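Local coordinates for protein nickel-dependent hydrogenase large subunit (Allochromatium vinosum, PDB 3MYR) that carries the nickel-iron active centre of a membrane-bound hydrogenase and, paired with a small subunit, oxidises hydrogen with transfer of electrons to an acceptor, at residues 3-8 with 537-542; 88-93 with 445-450; 102-107 with 431-436; 145-150 with 187-192; 326-329 with 334-337. All coordinates share one frame; numbering follows the deposited sequence.

Contact 1: residues 3-8 with 537-542; sequences ERIVVD and VDVKQP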
# COMPACT_ATOMS: atom_id res chain seq x y z
N GLU B 3 -15.47 4.51 29.88
CA GLU B 3 -14.86 3.23 29.68
C GLU B 3 -13.60 3.20 28.85
O GLU B 3 -12.61 3.64 29.32
CB GLU B 3 -15.84 2.27 29.11
CG GLU B 3 -16.69 2.96 28.25
CD GLU B 3 -17.93 2.32 28.18
OE1 GLU B 3 -18.89 3.03 28.06
OE2 GLU B 3 -17.94 1.08 28.23
N ARG B 4 -13.59 2.60 27.69
CA ARG B 4 -12.33 2.49 26.99
C ARG B 4 -11.80 3.79 26.44
O ARG B 4 -12.52 4.62 25.98
CB ARG B 4 -12.45 1.50 25.86
CG ARG B 4 -12.28 0.10 26.23
CD ARG B 4 -12.57 -0.75 25.05
NE ARG B 4 -13.52 -1.66 25.51
CZ ARG B 4 -14.75 -1.82 25.09
NH1 ARG B 4 -15.25 -1.23 24.07
NH2 ARG B 4 -15.47 -2.67 25.76
N ILE B 5 -10.50 3.91 26.44
CA ILE B 5 -9.82 4.98 25.68
C ILE B 5 -9.91 4.65 24.17
O ILE B 5 -9.87 3.46 23.78
CB ILE B 5 -8.37 5.05 26.19
CG1 ILE B 5 -8.38 5.59 27.67
CG2 ILE B 5 -7.47 5.84 25.29
CD1 ILE B 5 -9.06 6.91 27.88
N VAL B 6 -10.14 5.67 23.34
CA VAL B 6 -10.38 5.44 21.93
C VAL B 6 -9.36 6.22 21.11
O VAL B 6 -9.19 7.42 21.31
CB VAL B 6 -11.82 5.86 21.51
CG1 VAL B 6 -12.00 5.81 19.94
CG2 VAL B 6 -12.88 4.97 22.23
N VAL B 7 -8.67 5.56 20.19
CA VAL B 7 -7.97 6.28 19.14
C VAL B 7 -8.44 5.95 17.72
O VAL B 7 -8.22 4.85 17.19
CB VAL B 7 -6.44 6.35 19.38
CG1 VAL B 7 -5.87 5.52 20.55
CG2 VAL B 7 -5.52 6.95 18.28
N ASP B 8 -9.17 6.92 17.18
CA ASP B 8 -9.85 6.76 15.90
C ASP B 8 -9.97 8.17 15.30
O ASP B 8 -10.65 9.00 15.85
CB ASP B 8 -11.22 6.14 16.18
CG ASP B 8 -11.97 5.79 14.93
OD1 ASP B 8 -13.02 5.08 15.04
OD2 ASP B 8 -11.57 6.27 13.84
N VAL B 537 1.60 7.83 29.22
CA VAL B 537 1.65 9.03 30.04
C VAL B 537 0.40 9.92 29.97
O VAL B 537 -0.01 10.50 31.00
CB VAL B 537 3.00 9.82 30.09
CG1 VAL B 537 4.19 9.13 29.46
CG2 VAL B 537 2.84 11.30 29.77
N ASP B 538 -0.24 9.95 28.81
CA ASP B 538 -1.36 10.86 28.58
C ASP B 538 -2.30 10.32 27.49
O ASP B 538 -1.94 10.25 26.31
CB ASP B 538 -0.79 12.22 28.20
CG ASP B 538 -1.87 13.27 27.86
OD1 ASP B 538 -1.47 14.41 27.51
OD2 ASP B 538 -3.08 12.95 27.85
N VAL B 539 -3.52 9.96 27.89
CA VAL B 539 -4.47 9.35 26.98
C VAL B 539 -4.90 10.22 25.82
O VAL B 539 -5.39 9.71 24.81
CB VAL B 539 -5.70 8.71 27.70
CG1 VAL B 539 -5.20 7.59 28.68
CG2 VAL B 539 -6.61 9.79 28.43
N LYS B 540 -4.65 11.52 25.92
CA LYS B 540 -4.96 12.44 24.82
C LYS B 540 -3.87 12.60 23.79
O LYS B 540 -4.05 13.30 22.81
CB LYS B 540 -5.27 13.82 25.40
CG LYS B 540 -6.47 13.77 26.37
CD LYS B 540 -7.25 15.09 26.42
CE LYS B 540 -8.43 14.93 27.43
NZ LYS B 540 -9.30 16.17 27.57
N GLN B 541 -2.68 12.07 24.11
CA GLN B 541 -1.51 12.09 23.23
C GLN B 541 -0.91 10.69 23.35
O GLN B 541 0.16 10.51 23.94
CB GLN B 541 -0.48 13.16 23.68
CG GLN B 541 -1.01 14.61 23.70
CD GLN B 541 0.11 15.70 23.67
OE1 GLN B 541 1.23 15.48 24.07
NE2 GLN B 541 -0.20 16.84 23.09
N PRO B 542 -1.61 9.68 22.81
CA PRO B 542 -1.23 8.27 23.02
C PRO B 542 -0.06 7.85 22.09
O PRO B 542 -0.15 6.89 21.34
CB PRO B 542 -2.53 7.56 22.63
CG PRO B 542 -2.93 8.36 21.37
CD PRO B 542 -2.78 9.80 21.90
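With CG1 anti to the carbonyl carbon (chi1 -68°) and CD1 bent round from it (chi2 -56°), Ile5 brings the end of its longer branch against the flank of Val539. The two side chains cross at about a right angle. Ile5 CD1 lies 3.8 Å from Val539 CB and also touches both of its methyls, while Ile5 CG1 comes to 3.9 Å from Val539 CG1. Two residues on, Val7 CG1 meets the ring carbon CG of Pro542 at a looser 4.2 Å. Strand 5-7 is an outer strand, within this chain, of a three-stranded antiparallel sheet. Ile5 and Val7 bond through their backbones to Ala21 and Ile19 of its middle strand, and their beta-branched side chains suit this extended backbone. The facing loop is a type I turn, closed by Gln541 N to Asp538 O at 2.9 Å. It is also braced by an Asx turn, in which Asp538 OD2 accepts from Lys540 N at 2.9 Å. Pro542, at the N-cap of helix 543-551, offers a rigid hydrocarbon ring where the helix begins. Beyond the pair, Val7 packs on Ser49 of the small subunit HydA and Lys540 on Glu51 of that chain.

Contact 2: residues 88-93 with 445-450; sequences AQLIRN and QGWYDG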
# COMPACT_ATOMS: atom_id res chain seq x y z
N ALA B 88 10.59 -14.08 -16.90
CA ALA B 88 9.44 -13.54 -16.19
C ALA B 88 9.66 -13.63 -14.68
O ALA B 88 9.27 -12.73 -13.90
CB ALA B 88 8.15 -14.30 -16.60
N GLN B 89 10.23 -14.74 -14.24
CA GLN B 89 10.41 -14.95 -12.83
C GLN B 89 11.43 -13.96 -12.25
O GLN B 89 11.20 -13.39 -11.19
CB GLN B 89 10.84 -16.42 -12.54
CG GLN B 89 10.73 -16.73 -11.02
CD GLN B 89 9.26 -17.00 -10.56
OE1 GLN B 89 8.83 -18.15 -10.46
NE2 GLN B 89 8.55 -15.95 -10.21
N LEU B 90 12.51 -13.69 -12.99
CA LEU B 90 13.51 -12.69 -12.59
C LEU B 90 12.93 -11.30 -12.55
O LEU B 90 13.22 -10.49 -11.64
CB LEU B 90 14.68 -12.67 -13.55
CG LEU B 90 15.83 -13.66 -13.30
CD1 LEU B 90 16.00 -14.36 -11.98
CD2 LEU B 90 16.34 -14.37 -14.44
N ILE B 91 12.16 -10.98 -13.58
CA ILE B 91 11.50 -9.68 -13.57
C ILE B 91 10.52 -9.53 -12.38
O ILE B 91 10.55 -8.50 -11.72
CB ILE B 91 10.85 -9.35 -14.92
CG1 ILE B 91 11.98 -9.09 -15.94
CG2 ILE B 91 9.84 -8.06 -14.75
CD1 ILE B 91 11.50 -9.16 -17.50
N ARG B 92 9.76 -10.59 -12.05
CA ARG B 92 8.90 -10.50 -10.93
C ARG B 92 9.70 -10.30 -9.63
O ARG B 92 9.31 -9.49 -8.82
CB ARG B 92 7.95 -11.69 -10.79
CG ARG B 92 6.72 -11.62 -11.75
CD ARG B 92 5.89 -12.98 -11.64
NE ARG B 92 4.77 -13.03 -12.58
CZ ARG B 92 3.91 -14.05 -12.65
NH1 ARG B 92 3.99 -15.05 -11.72
NH2 ARG B 92 2.96 -14.03 -13.57
N ASN B 93 10.79 -11.04 -9.45
CA ASN B 93 11.62 -10.86 -8.26
C ASN B 93 12.11 -9.43 -8.16
O ASN B 93 12.10 -8.84 -7.07
CB ASN B 93 12.87 -11.77 -8.26
CG ASN B 93 12.57 -13.23 -7.95
OD1 ASN B 93 13.48 -14.10 -8.06
ND2 ASN B 93 11.33 -13.53 -7.61
N GLN B 445 20.95 -7.08 -7.42
CA GLN B 445 22.01 -7.13 -8.41
C GLN B 445 22.09 -8.56 -8.99
O GLN B 445 22.22 -8.72 -10.18
CB GLN B 445 23.41 -6.69 -7.87
CG GLN B 445 24.48 -6.42 -9.05
CD GLN B 445 24.01 -5.32 -10.08
OE1 GLN B 445 24.11 -5.47 -11.32
NE2 GLN B 445 23.49 -4.24 -9.57
N GLY B 446 21.86 -9.58 -8.17
CA GLY B 446 22.02 -10.95 -8.63
C GLY B 446 20.90 -11.25 -9.63
O GLY B 446 21.12 -11.87 -10.66
N TRP B 447 19.69 -10.75 -9.38
CA TRP B 447 18.59 -11.10 -10.29
C TRP B 447 18.71 -10.32 -11.59
O TRP B 447 18.44 -10.86 -12.68
CB TRP B 447 17.21 -10.80 -9.69
CG TRP B 447 16.94 -11.54 -8.43
CD1 TRP B 447 17.07 -12.92 -8.21
CD2 TRP B 447 16.34 -10.99 -7.24
NE1 TRP B 447 16.65 -13.20 -6.91
CE2 TRP B 447 16.21 -12.05 -6.30
CE3 TRP B 447 15.90 -9.71 -6.88
CZ2 TRP B 447 15.73 -11.85 -5.02
CZ3 TRP B 447 15.38 -9.53 -5.61
CH2 TRP B 447 15.27 -10.60 -4.71
N TYR B 448 19.15 -9.07 -11.49
CA TYR B 448 19.41 -8.25 -12.68
C TYR B 448 20.49 -8.91 -13.60
O TYR B 448 20.29 -9.06 -14.86
CB TYR B 448 19.84 -6.83 -12.29
CG TYR B 448 20.20 -5.97 -13.50
CD1 TYR B 448 19.21 -5.29 -14.19
CD2 TYR B 448 21.54 -5.82 -13.94
CE1 TYR B 448 19.51 -4.50 -15.32
CE2 TYR B 448 21.88 -5.02 -15.05
CZ TYR B 448 20.84 -4.39 -15.74
OH TYR B 448 21.11 -3.59 -16.82
N ASP B 449 21.62 -9.27 -12.99
CA ASP B 449 22.69 -9.90 -13.75
C ASP B 449 22.19 -11.20 -14.34
O ASP B 449 22.60 -11.59 -15.42
CB ASP B 449 23.92 -10.23 -12.86
CG ASP B 449 24.63 -8.99 -12.38
OD1 ASP B 449 24.48 -7.90 -13.03
OD2 ASP B 449 25.35 -9.11 -11.34
N GLY B 450 21.34 -11.92 -13.63
CA GLY B 450 20.87 -13.21 -14.14
C GLY B 450 19.92 -13.00 -15.33
O GLY B 450 19.90 -13.80 -16.27
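Helices 86-112 and 426-456 run nearly antiparallel here, their short segments 151° apart and 9.3 Å between axes at closest approach, with Leu90 facing Trp447 in the register. The indole of Trp447 is the main surface of the contact. Its CG stands anti to the carbonyl carbon (chi1 -60°), which carries the ring across toward the other helix. Asn93 meets one face of it: CB sits 3.9 Å from the centroid of the six-membered ring and 17° off the ring normal, a CH-pi contact made by the stem of the side chain. The backbone of Asn93 extends the cover, its O lying 3.7 Å from Trp447 CZ3, and its amide end lies over the pyrrole part. Leu90 approaches obliquely from one turn earlier, with CD1 4.2 Å from Trp447 CD1 and CG 3.9 Å from the carbonyl O of Trp447. Its other methyl, CD2, rests 3.9 Å from Gly450 C, against the main chain of the facing helix. Leu287 of strand 281-288 touches both Asn93 and Trp447 and adds an apolar neighbour. Were Trp447 cut back to an alanine, Asn93 CB would probably lose the ring face it lies on and Leu90 CD1 its apolar partner, leaving a gap between the helices. A broad, flat side chain suits this position because its face can lie against the Asn93 turn of the other helix. Leucine fills the space beside it, so much of this buried contact rests on shape and dispersion, with the indole as its chief source of polarisable surface.

Contact 3: residues 102-107 with 431-436; sequences HDHVMH and AARALE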
# COMPACT_ATOMS: atom_id res chain seq x y z
N HIS B 102 11.03 0.47 -1.68
CA HIS B 102 10.24 1.68 -1.75
C HIS B 102 9.36 1.75 -0.51
O HIS B 102 9.27 2.76 0.15
CB HIS B 102 9.35 1.64 -3.03
CG HIS B 102 8.49 2.85 -3.19
ND1 HIS B 102 7.23 2.94 -2.62
CD2 HIS B 102 8.72 4.04 -3.81
CE1 HIS B 102 6.71 4.12 -2.95
NE2 HIS B 102 7.61 4.82 -3.62
N ASP B 103 8.64 0.67 -0.23
CA ASP B 103 7.59 0.65 0.77
C ASP B 103 8.20 0.76 2.22
O ASP B 103 7.75 1.56 3.02
CB ASP B 103 6.87 -0.70 0.57
CG ASP B 103 5.55 -0.79 1.28
OD1 ASP B 103 5.35 -0.10 2.33
OD2 ASP B 103 4.69 -1.58 0.76
N HIS B 104 9.26 0.02 2.54
CA HIS B 104 9.89 0.10 3.86
C HIS B 104 10.48 1.46 4.15
O HIS B 104 10.39 1.91 5.29
CB HIS B 104 11.01 -0.96 4.00
CG HIS B 104 10.48 -2.36 4.18
ND1 HIS B 104 9.14 -2.61 4.42
CD2 HIS B 104 11.11 -3.56 4.29
CE1 HIS B 104 8.96 -3.91 4.63
NE2 HIS B 104 10.14 -4.51 4.52
N VAL B 105 11.16 2.06 3.16
CA VAL B 105 11.82 3.36 3.36
C VAL B 105 10.71 4.40 3.65
O VAL B 105 10.81 5.18 4.61
CB VAL B 105 12.66 3.77 2.12
CG1 VAL B 105 12.95 5.33 2.08
CG2 VAL B 105 13.97 2.95 2.08
N MET B 106 9.64 4.37 2.88
CA MET B 106 8.58 5.39 3.13
C MET B 106 7.86 5.04 4.42
O MET B 106 7.43 5.95 5.11
CB MET B 106 7.49 5.39 2.03
CG MET B 106 8.06 5.96 0.67
SD MET B 106 6.62 6.17 -0.49
CE MET B 106 5.69 7.58 0.14
N HIS B 107 7.66 3.74 4.73
CA HIS B 107 7.04 3.48 6.03
C HIS B 107 7.88 4.12 7.15
O HIS B 107 7.38 4.83 8.03
CB HIS B 107 6.92 1.98 6.41
CG HIS B 107 6.34 1.80 7.77
ND1 HIS B 107 7.09 1.45 8.87
CD2 HIS B 107 5.09 2.05 8.22
CE1 HIS B 107 6.30 1.41 9.93
NE2 HIS B 107 5.08 1.77 9.56
N ALA B 431 13.49 -2.58 13.66
CA ALA B 431 14.85 -2.93 13.20
C ALA B 431 14.77 -4.03 12.08
O ALA B 431 15.50 -3.96 11.13
CB ALA B 431 15.73 -3.44 14.37
N ALA B 432 13.95 -5.07 12.25
CA ALA B 432 13.89 -6.14 11.25
C ALA B 432 13.53 -5.58 9.85
O ALA B 432 14.04 -6.03 8.81
CB ALA B 432 12.83 -7.19 11.68
N ARG B 433 12.56 -4.67 9.82
CA ARG B 433 12.16 -4.03 8.56
C ARG B 433 13.40 -3.41 7.83
O ARG B 433 13.56 -3.55 6.60
CB ARG B 433 11.06 -3.01 8.86
CG ARG B 433 10.49 -2.26 7.58
CD ARG B 433 9.32 -1.33 7.93
NE ARG B 433 8.22 -2.22 8.30
CZ ARG B 433 7.79 -2.45 9.53
NH1 ARG B 433 6.84 -3.39 9.70
NH2 ARG B 433 8.22 -1.68 10.58
N ALA B 434 14.24 -2.70 8.55
CA ALA B 434 15.41 -2.08 7.94
C ALA B 434 16.42 -3.15 7.49
O ALA B 434 16.95 -3.05 6.43
CB ALA B 434 16.10 -1.12 8.94
N LEU B 435 16.72 -4.14 8.33
CA LEU B 435 17.69 -5.21 8.00
C LEU B 435 17.26 -6.00 6.77
O LEU B 435 18.08 -6.30 5.94
CB LEU B 435 17.88 -6.21 9.16
CG LEU B 435 18.39 -5.53 10.47
CD1 LEU B 435 18.64 -6.57 11.57
CD2 LEU B 435 19.60 -4.53 10.21
N GLU B 436 15.98 -6.34 6.66
CA GLU B 436 15.58 -7.16 5.51
C GLU B 436 15.62 -6.30 4.25
O GLU B 436 15.86 -6.83 3.16
CB GLU B 436 14.20 -7.82 5.71
CG GLU B 436 13.03 -6.87 5.42
CD GLU B 436 11.68 -7.60 5.48
OE1 GLU B 436 10.62 -6.96 5.24
OE2 GLU B 436 11.68 -8.82 5.80
O HOH W 1 9.32 1.04 10.43
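The imidazole of His104 is met in two different directions: Arg433 lies over one face and Glu436 comes to the edge. Arg433 CG sits above the ring centre, 3.4 Å from the centroid, in a CH-pi contact that uses the aliphatic stem of the arginine. The guanidinium beyond it is turned steeply, 80° from the imidazole plane, because the chain bends at CG-CD (chi3 -69°). Glu436 crosses at about a right angle, yet its carboxylate is only 14° from coplanar with the ring. OE1 offers its anti lone pair to His104 NE2 in a short, fairly straight hydrogen bond of 2.6 Å, with NE2 the donor. Farther along helix 86-112, His107 crosses Arg433 at about a right angle. Its CE1 stands over one face of the guanidinium, 3.7 Å from Arg433 NH2, and ND1 lies 3.7 Å from Arg433 CD. A water in the plane of the His107 ring joins the pair, 2.8 Å from His107 ND1 and accepting from Arg433 NH2 at 2.9 Å. Arg433 NH2 also donates to Ser551 O, and Glu436 OE1 is in a salt bridge with Arg393. A leucine in place of His104 would probably leave Glu436 OE1 with Arg393 but without the imidazole N-H, and take from Arg433 CG the ring face beneath it. The side chain of His104 is about 7 Å from the bound nickel-iron active centre (NFV). Contact at face and edge probably limits the ring's rotation. Two buried polar sets, His104-Glu436-Arg393 and His107-water-Arg433-Ser551, are thus joined by Arg433's aliphatic stem.

Contact 4: residues 145-150 with 187-192; sequences PGYFAD and AVAHYL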
# COMPACT_ATOMS: atom_id res chain seq x y z
N PRO B 145 26.53 21.84 6.86
CA PRO B 145 25.85 22.68 7.84
C PRO B 145 24.90 23.63 7.17
O PRO B 145 23.78 23.81 7.64
CB PRO B 145 27.00 23.40 8.58
CG PRO B 145 28.15 22.44 8.42
CD PRO B 145 27.98 21.81 7.04
N GLY B 146 25.31 24.25 6.05
CA GLY B 146 24.39 25.15 5.33
C GLY B 146 23.12 24.43 4.86
O GLY B 146 22.01 24.97 4.88
N TYR B 147 23.23 23.17 4.44
CA TYR B 147 22.06 22.41 4.05
C TYR B 147 21.06 22.15 5.23
O TYR B 147 19.82 22.31 5.10
CB TYR B 147 22.56 21.08 3.49
CG TYR B 147 21.50 20.02 3.41
CD1 TYR B 147 20.50 20.04 2.41
CD2 TYR B 147 21.53 18.93 4.30
CE1 TYR B 147 19.54 18.97 2.30
CE2 TYR B 147 20.59 17.89 4.20
CZ TYR B 147 19.60 17.92 3.22
OH TYR B 147 18.73 16.85 3.20
N PHE B 148 21.61 21.72 6.37
CA PHE B 148 20.84 21.63 7.60
C PHE B 148 20.23 22.96 8.07
O PHE B 148 19.06 22.99 8.44
CB PHE B 148 21.63 20.93 8.73
CG PHE B 148 21.81 19.48 8.47
CD1 PHE B 148 23.09 18.93 8.32
CD2 PHE B 148 20.69 18.66 8.27
CE1 PHE B 148 23.26 17.55 8.08
CE2 PHE B 148 20.85 17.26 8.01
CZ PHE B 148 22.11 16.71 7.92
N ALA B 149 20.98 24.05 7.94
CA ALA B 149 20.49 25.38 8.33
C ALA B 149 19.37 25.76 7.36
O ALA B 149 18.37 26.29 7.77
CB ALA B 149 21.66 26.47 8.27
N ASP B 150 19.54 25.48 6.06
CA ASP B 150 18.48 25.81 5.06
C ASP B 150 17.25 24.94 5.25
O ASP B 150 16.14 25.42 5.20
CB ASP B 150 19.00 25.80 3.61
CG ASP B 150 20.12 26.97 3.35
OD1 ASP B 150 20.81 27.00 2.25
OD2 ASP B 150 20.38 27.82 4.28
N ALA B 187 16.87 13.66 10.96
CA ALA B 187 15.75 12.83 10.52
C ALA B 187 14.75 13.59 9.67
O ALA B 187 14.23 13.04 8.70
CB ALA B 187 15.05 12.25 11.73
N VAL B 188 14.44 14.83 10.02
CA VAL B 188 13.58 15.65 9.20
C VAL B 188 14.19 15.87 7.79
O VAL B 188 13.48 15.81 6.79
CB VAL B 188 13.38 17.06 9.88
CG1 VAL B 188 12.86 18.06 8.90
CG2 VAL B 188 12.39 16.92 11.09
N ALA B 189 15.49 16.20 7.71
CA ALA B 189 16.12 16.33 6.41
C ALA B 189 16.00 15.01 5.64
O ALA B 189 15.75 15.01 4.43
CB ALA B 189 17.59 16.66 6.59
N HIS B 190 16.20 13.89 6.33
CA HIS B 190 16.14 12.61 5.61
C HIS B 190 14.73 12.25 5.17
O HIS B 190 14.54 11.61 4.12
CB HIS B 190 16.71 11.48 6.46
CG HIS B 190 18.18 11.61 6.71
ND1 HIS B 190 18.98 12.54 6.05
CD2 HIS B 190 19.00 10.91 7.53
CE1 HIS B 190 20.23 12.41 6.49
NE2 HIS B 190 20.27 11.41 7.34
N TYR B 191 13.75 12.63 5.99
CA TYR B 191 12.33 12.52 5.61
C TYR B 191 12.11 13.19 4.24
O TYR B 191 11.42 12.64 3.35
CB TYR B 191 11.50 13.19 6.71
CG TYR B 191 9.98 13.27 6.53
CD1 TYR B 191 9.11 12.52 7.35
CD2 TYR B 191 9.42 14.18 5.64
CE1 TYR B 191 7.70 12.65 7.26
CE2 TYR B 191 8.02 14.29 5.50
CZ TYR B 191 7.16 13.56 6.34
OH TYR B 191 5.78 13.70 6.21
N LEU B 192 12.68 14.36 4.06
CA LEU B 192 12.48 15.10 2.81
C LEU B 192 13.29 14.45 1.66
O LEU B 192 12.81 14.40 0.53
CB LEU B 192 12.91 16.55 2.99
CG LEU B 192 11.95 17.40 3.85
CD1 LEU B 192 12.62 18.68 4.20
CD2 LEU B 192 10.60 17.69 3.15
O HOH W 2 20.30 14.60 3.73
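The methyl of Ala189 is the meeting point, touched by two successive aromatic side chains of helix 145-160. Phe148 presents a ring edge, CE2 lying 3.6 Å from Ala189 CB with the methyl near the ring plane. Tyr147 reaches the same methyl with the far end of its ring: OH is 3.6 Å from Ala189 CB, and CE2 is 4.0 Å from it. Different first torsions bring both rings to this one methyl: CG of Tyr147 is anti to the backbone N (chi1 163°), that of Phe148 anti to the carbonyl carbon (chi1 -70°). They also support one another, Tyr147 CD2 standing 4.0 Å above the centre of the Phe148 ring. The polar tip of Tyr147 is accounted for as well. Its OH is hydrogen-bonded to Glu193, and a water donates to it at 2.8 Å. The same water makes a weak bond to His190, lying 3.4 Å from ND1 and in the plane of that imidazole. Phe148 is backed by Thr130 and Ala134 of helix 127-137, while His190 also meets the ring of Trp140, nearly perpendicular to it. On the other helix, Tyr191 and Leu192 touch Leu45 and Glu30 of the small subunit HydA. Aromatic residues here bridge from one helix to a small alanine on another, a helix-to-helix contact in a peripheral, helix-rich part of the large subunit, where helices 127-137, 145-160 and 181-201 gather away from the metal sites.

Contact 5: residues 326-329 with 334-337; sequences EFVN and EYSV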
# COMPACT_ATOMS: atom_id res chain seq x y z
N GLU B 326 -9.99 -18.90 8.89
CA GLU B 326 -10.38 -17.58 9.36
C GLU B 326 -11.65 -17.68 10.17
O GLU B 326 -12.64 -18.35 9.72
CB GLU B 326 -10.62 -16.63 8.19
CG GLU B 326 -9.35 -16.33 7.37
CD GLU B 326 -9.61 -15.39 6.20
OE1 GLU B 326 -9.15 -14.22 6.31
OE2 GLU B 326 -10.25 -15.81 5.19
N PHE B 327 -11.63 -16.98 11.29
CA PHE B 327 -12.74 -17.00 12.25
C PHE B 327 -13.42 -15.65 12.24
O PHE B 327 -12.81 -14.62 11.83
CB PHE B 327 -12.23 -17.34 13.67
CG PHE B 327 -11.83 -18.77 13.84
CD1 PHE B 327 -12.74 -19.73 14.36
CD2 PHE B 327 -10.55 -19.20 13.49
CE1 PHE B 327 -12.35 -21.09 14.56
CE2 PHE B 327 -10.14 -20.55 13.67
CZ PHE B 327 -11.05 -21.51 14.21
N VAL B 328 -14.69 -15.65 12.65
CA VAL B 328 -15.50 -14.46 12.66
C VAL B 328 -16.26 -14.29 13.98
O VAL B 328 -17.21 -13.53 14.05
CB VAL B 328 -16.41 -14.35 11.47
CG1 VAL B 328 -15.57 -14.33 10.16
CG2 VAL B 328 -17.50 -15.50 11.45
N ASN B 329 -15.79 -14.95 15.05
CA ASN B 329 -16.47 -14.85 16.35
C ASN B 329 -16.56 -13.39 16.79
O ASN B 329 -17.41 -13.09 17.60
CB ASN B 329 -15.66 -15.52 17.46
CG ASN B 329 -15.19 -16.90 17.08
OD1 ASN B 329 -14.15 -17.05 16.44
ND2 ASN B 329 -15.90 -17.94 17.58
N GLU B 334 -21.21 -13.13 8.51
CA GLU B 334 -22.06 -14.29 8.78
C GLU B 334 -21.49 -15.52 8.01
O GLU B 334 -21.14 -15.42 6.82
CB GLU B 334 -23.47 -13.93 8.32
CG GLU B 334 -24.59 -14.70 8.93
CD GLU B 334 -24.91 -14.28 10.37
OE1 GLU B 334 -25.11 -15.18 11.20
OE2 GLU B 334 -24.98 -13.06 10.68
N TYR B 335 -21.33 -16.64 8.70
CA TYR B 335 -20.94 -17.89 8.08
C TYR B 335 -22.17 -18.81 8.10
O TYR B 335 -22.75 -19.05 9.16
CB TYR B 335 -19.82 -18.60 8.88
CG TYR B 335 -18.40 -18.13 8.67
CD1 TYR B 335 -18.08 -17.15 7.71
CD2 TYR B 335 -17.36 -18.66 9.46
CE1 TYR B 335 -16.75 -16.72 7.54
CE2 TYR B 335 -16.03 -18.25 9.28
CZ TYR B 335 -15.75 -17.29 8.30
OH TYR B 335 -14.47 -16.93 8.08
N SER B 336 -22.49 -19.40 6.96
CA SER B 336 -23.58 -20.36 6.87
C SER B 336 -23.29 -21.61 7.67
O SER B 336 -24.21 -22.30 8.06
CB SER B 336 -23.83 -20.73 5.39
OG SER B 336 -22.73 -21.45 4.92
N VAL B 337 -22.02 -21.91 7.98
CA VAL B 337 -21.75 -23.09 8.81
C VAL B 337 -21.87 -22.77 10.30
O VAL B 337 -21.73 -23.66 11.13
CB VAL B 337 -20.38 -23.74 8.47
CG1 VAL B 337 -20.38 -24.27 6.98
CG2 VAL B 337 -19.22 -22.73 8.67
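One face of the Tyr335 ring carries Val328, and the backbone oxygen of Glu326 lies at its edge. Val328 CG2 is held 3.7 Å from the ring centroid, almost directly over it, in a CH-pi contact. The other methyl, CG1, sits over the phenol end, 3.5 Å from Tyr335 CZ. A valine suits this role, since its branching lets both methyls lie on one face. The hydroxyl, placed by CG anti to the carbonyl carbon (chi1 -81°), donates to Glu326 O at 2.8 Å. It approaches 64° out of the carbonyl plane, with a C=O...donor angle of 116°, so the hydroxyl comes from above the carbonyl and not on a lone pair. Tyr335 OH also lies 3.9 Å from Glu326 CB. Strand 324-327 pairs with strand 378-381, Phe327 bonding through its backbone to Ala378. Tyr335 thus ties the loop that follows back to the strand's end. The Glu326 side chain is about 4 Å from the magnesium ion, whose site includes Glu42, Ala506 and His561. The phenol gives the carbonyl of Glu326 a donor, beside the backbone bonding of that residue with Leu343, and closes a short loop, a link consistent with steadying the backbone of a residue next to the metal.

Contacts 2 and 3 join the same two helices, 86-112 and 426-456, with centres 21 Å apart, yet their chemistry differs. Contact 3, about 9 Å from the chain's centre and near the nickel-iron centre, is polar and hydrogen-bonded, whereas contact 2, farther out, relies on an indole face and apolar contacts. Contact 4, nested within the loop closed by contact 3, lies on more peripheral helices and mixes aromatic packing with a water. Contact 1 joins the chain's first residues to its late loop at a partly buried, purely apolar patch. Contact 5 is the most local in sequence, a buried strand-to-loop tie near magnesium, and lies across the chain's centre from contact 4.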